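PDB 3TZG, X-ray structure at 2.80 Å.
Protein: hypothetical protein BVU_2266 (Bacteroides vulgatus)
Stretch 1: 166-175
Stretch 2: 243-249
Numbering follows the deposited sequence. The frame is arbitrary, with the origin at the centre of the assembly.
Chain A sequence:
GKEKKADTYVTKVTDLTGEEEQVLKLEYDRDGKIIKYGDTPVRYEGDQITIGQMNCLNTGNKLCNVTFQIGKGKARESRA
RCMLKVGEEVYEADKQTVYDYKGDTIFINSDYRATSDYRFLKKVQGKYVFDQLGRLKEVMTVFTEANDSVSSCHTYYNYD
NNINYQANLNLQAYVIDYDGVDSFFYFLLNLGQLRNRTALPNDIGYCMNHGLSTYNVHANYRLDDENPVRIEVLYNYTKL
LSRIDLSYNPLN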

# COMPACT_ATOMS: atom_id res chain seq x y z
N GLN A 166 9.46 15.30 1.66
CA GLN A 166 10.68 14.76 1.09
C GLN A 166 11.14 13.64 2.01
O GLN A 166 11.39 13.90 3.19
CB GLN A 166 11.73 15.83 0.90
CG GLN A 166 12.69 15.59 -0.27
CD GLN A 166 12.11 15.97 -1.62
OE1 GLN A 166 11.90 15.13 -2.50
NE2 GLN A 166 11.85 17.27 -1.82
N ALA A 167 11.09 12.39 1.52
CA ALA A 167 11.51 11.19 2.25
C ALA A 167 11.96 10.14 1.25
O ALA A 167 11.67 10.25 0.06
CB ALA A 167 10.37 10.67 3.11
N ASN A 168 12.71 9.14 1.72
CA ASN A 168 13.22 8.05 0.89
C ASN A 168 12.08 7.08 0.48
O ASN A 168 12.12 6.53 -0.61
CB ASN A 168 14.32 7.29 1.62
CG ASN A 168 13.86 6.47 2.80
OD1 ASN A 168 13.27 6.96 3.76
ND2 ASN A 168 14.09 5.18 2.73
N LEU A 169 11.06 6.91 1.35
CA LEU A 169 9.92 6.04 1.10
C LEU A 169 8.78 6.81 0.49
O LEU A 169 8.72 8.03 0.62
CB LEU A 169 9.43 5.37 2.41
CG LEU A 169 10.42 4.57 3.27
CD1 LEU A 169 9.75 4.11 4.52
CD2 LEU A 169 11.03 3.39 2.51
N ASN A 170 7.84 6.08 -0.17
CA ASN A 170 6.64 6.69 -0.73
C ASN A 170 5.60 6.59 0.35
O ASN A 170 4.87 5.60 0.45
CB ASN A 170 6.23 6.05 -2.05
CG ASN A 170 5.00 6.67 -2.66
OD1 ASN A 170 4.62 7.80 -2.35
ND2 ASN A 170 4.38 5.96 -3.58
N LEU A 171 5.54 7.65 1.19
CA LEU A 171 4.68 7.71 2.38
C LEU A 171 3.17 7.70 2.06
O LEU A 171 2.40 7.42 2.99
CB LEU A 171 5.04 8.93 3.25
CG LEU A 171 6.50 8.85 3.79
CD1 LEU A 171 6.85 10.02 4.62
CD2 LEU A 171 6.76 7.54 4.54
N GLN A 172 2.74 7.87 0.77
CA GLN A 172 1.34 7.76 0.31
C GLN A 172 0.80 6.39 0.60
O GLN A 172 -0.41 6.21 0.76
CB GLN A 172 1.19 8.03 -1.18
CG GLN A 172 1.73 9.36 -1.66
CD GLN A 172 1.91 9.40 -3.16
OE1 GLN A 172 1.40 8.54 -3.92
NE2 GLN A 172 2.67 10.40 -3.62
N ALA A 173 1.72 5.38 0.65
CA ALA A 173 1.38 3.98 0.94
C ALA A 173 0.69 3.84 2.29
O ALA A 173 -0.03 2.88 2.50
CB ALA A 173 2.63 3.13 0.91
N TYR A 174 0.90 4.80 3.20
CA TYR A 174 0.29 4.74 4.52
C TYR A 174 -1.14 5.28 4.49
O TYR A 174 -1.85 5.07 5.48
CB TYR A 174 1.13 5.49 5.56
CG TYR A 174 2.41 4.75 5.93
CD1 TYR A 174 2.36 3.59 6.70
CD2 TYR A 174 3.65 5.18 5.48
CE1 TYR A 174 3.52 2.87 7.00
CE2 TYR A 174 4.81 4.47 5.76
CZ TYR A 174 4.74 3.31 6.53
OH TYR A 174 5.89 2.60 6.87
N VAL A 175 -1.61 5.90 3.36
CA VAL A 175 -2.98 6.45 3.27
C VAL A 175 -3.77 5.99 2.02
O VAL A 175 -5.01 6.08 2.02
CB VAL A 175 -2.99 7.99 3.30
CG1 VAL A 175 -2.45 8.53 4.61
CG2 VAL A 175 -2.26 8.61 2.11
N ARG A 243 -3.01 6.00 13.03
CA ARG A 243 -1.92 6.89 13.40
C ARG A 243 -0.58 6.15 13.19
O ARG A 243 -0.34 5.11 13.80
CB ARG A 243 -2.08 7.39 14.85
CG ARG A 243 -0.99 8.34 15.30
CD ARG A 243 -1.20 8.62 16.75
NE ARG A 243 -0.04 9.17 17.41
CZ ARG A 243 -0.06 9.68 18.63
NH1 ARG A 243 -1.21 9.76 19.30
NH2 ARG A 243 1.04 10.19 19.17
N ILE A 244 0.25 6.70 12.31
CA ILE A 244 1.59 6.18 12.03
C ILE A 244 2.59 7.24 12.44
O ILE A 244 2.48 8.38 12.00
CB ILE A 244 1.76 5.75 10.55
CG1 ILE A 244 0.92 4.47 10.26
CG2 ILE A 244 3.23 5.51 10.18
CD1 ILE A 244 -0.31 4.77 9.45
N ASP A 245 3.52 6.88 13.32
CA ASP A 245 4.57 7.79 13.76
C ASP A 245 5.87 7.39 13.07
O ASP A 245 6.15 6.20 12.94
CB ASP A 245 4.70 7.79 15.30
CG ASP A 245 3.60 8.55 16.04
OD1 ASP A 245 3.24 9.65 15.61
OD2 ASP A 245 3.21 8.10 17.14
N LEU A 246 6.63 8.36 12.53
CA LEU A 246 7.86 8.06 11.79
C LEU A 246 9.06 8.84 12.32
O LEU A 246 8.94 10.01 12.73
CB LEU A 246 7.70 8.38 10.29
CG LEU A 246 6.58 7.67 9.53
CD1 LEU A 246 5.38 8.56 9.39
CD2 LEU A 246 7.03 7.32 8.17
N SER A 247 10.23 8.18 12.30
CA SER A 247 11.49 8.78 12.75
C SER A 247 12.49 8.75 11.62
O SER A 247 12.51 7.81 10.82
CB SER A 247 12.02 8.04 13.97
OG SER A 247 13.27 8.57 14.39
N TYR A 248 13.34 9.78 11.57
CA TYR A 248 14.38 9.95 10.55
C TYR A 248 15.78 10.00 11.20
O TYR A 248 16.76 10.24 10.50
CB TYR A 248 14.10 11.21 9.72
CG TYR A 248 12.76 11.20 9.02
CD1 TYR A 248 11.59 11.56 9.69
CD2 TYR A 248 12.65 10.84 7.68
CE1 TYR A 248 10.35 11.51 9.06
CE2 TYR A 248 11.42 10.82 7.03
CZ TYR A 248 10.28 11.15 7.73
OH TYR A 248 9.07 11.17 7.09
N ASN A 249 15.85 9.71 12.52
CA ASN A 249 17.08 9.73 13.32
C ASN A 249 17.90 8.45 13.12
O ASN A 249 17.33 7.36 13.27
CB ASN A 249 16.78 9.91 14.82
CG ASN A 249 18.00 9.90 15.72
OD1 ASN A 249 18.29 8.92 16.41
ND2 ASN A 249 18.78 10.97 15.70

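Side chains alone hold these two stretches together: no hydrogen bond crosses between them, and the backbones stay well apart, with CA atoms 7.8 Å from each other at Tyr174 and Ile244 and 9.9 Å at Leu171 and Leu246. One partner is a strand, residues 243-247, running into Tyr248; the other is a loop that tightens into a 3-10 turn at 171-174. The two run in opposite senses, so Tyr174 meets Ile244 at one end and Ala167 meets Tyr248 at the other.

Tyr174 covers the most surface, and Ile244 comes next. The methyl CG2 of Ile244 sits over one face of the Tyr174 ring, 4.2 Å from its centroid and 17° off the normal, a CH-pi contact that sets a weakly polarised C-H against the pi cloud. Ile244 CG1 adds an apolar contact at 3.9 Å to Tyr174 CD1. The Tyr174 OH is hydrogen-bonded elsewhere in the structure, so its polar end is satisfied while the ring packs against carbon.

Strand alternation supplies the next rule. Ile244 and Leu246 point toward the loop, while Arg243 and Asp245 lie out of reach and pair with each other in a salt bridge, NE of Arg243 to OD2 of Asp245 at 3.4 Å, whose hydrogen bond is weak. Leu246 CD2 reaches Leu171 CD2 at 3.6 Å and Tyr174 CE2 at 4.3 Å, so one methyl serves two neighbours. Within the 3-10 segment, Tyr174 N donates to Leu171 O at 3.0 Å, and the side chains of Leu171 and Tyr174 both point toward the strand.

Past the strand, Tyr248 starts sideways but its ring comes nearer. Tyr248 OH lies 3.5 Å from the Leu171 CD1 methyl, a van der Waals contact, since a methyl is no hydrogen-bond partner; the OH is satisfied elsewhere in the structure. Ala167 CB makes an apolar contact at the ring edge, 4.1 Å from Tyr248 CE2.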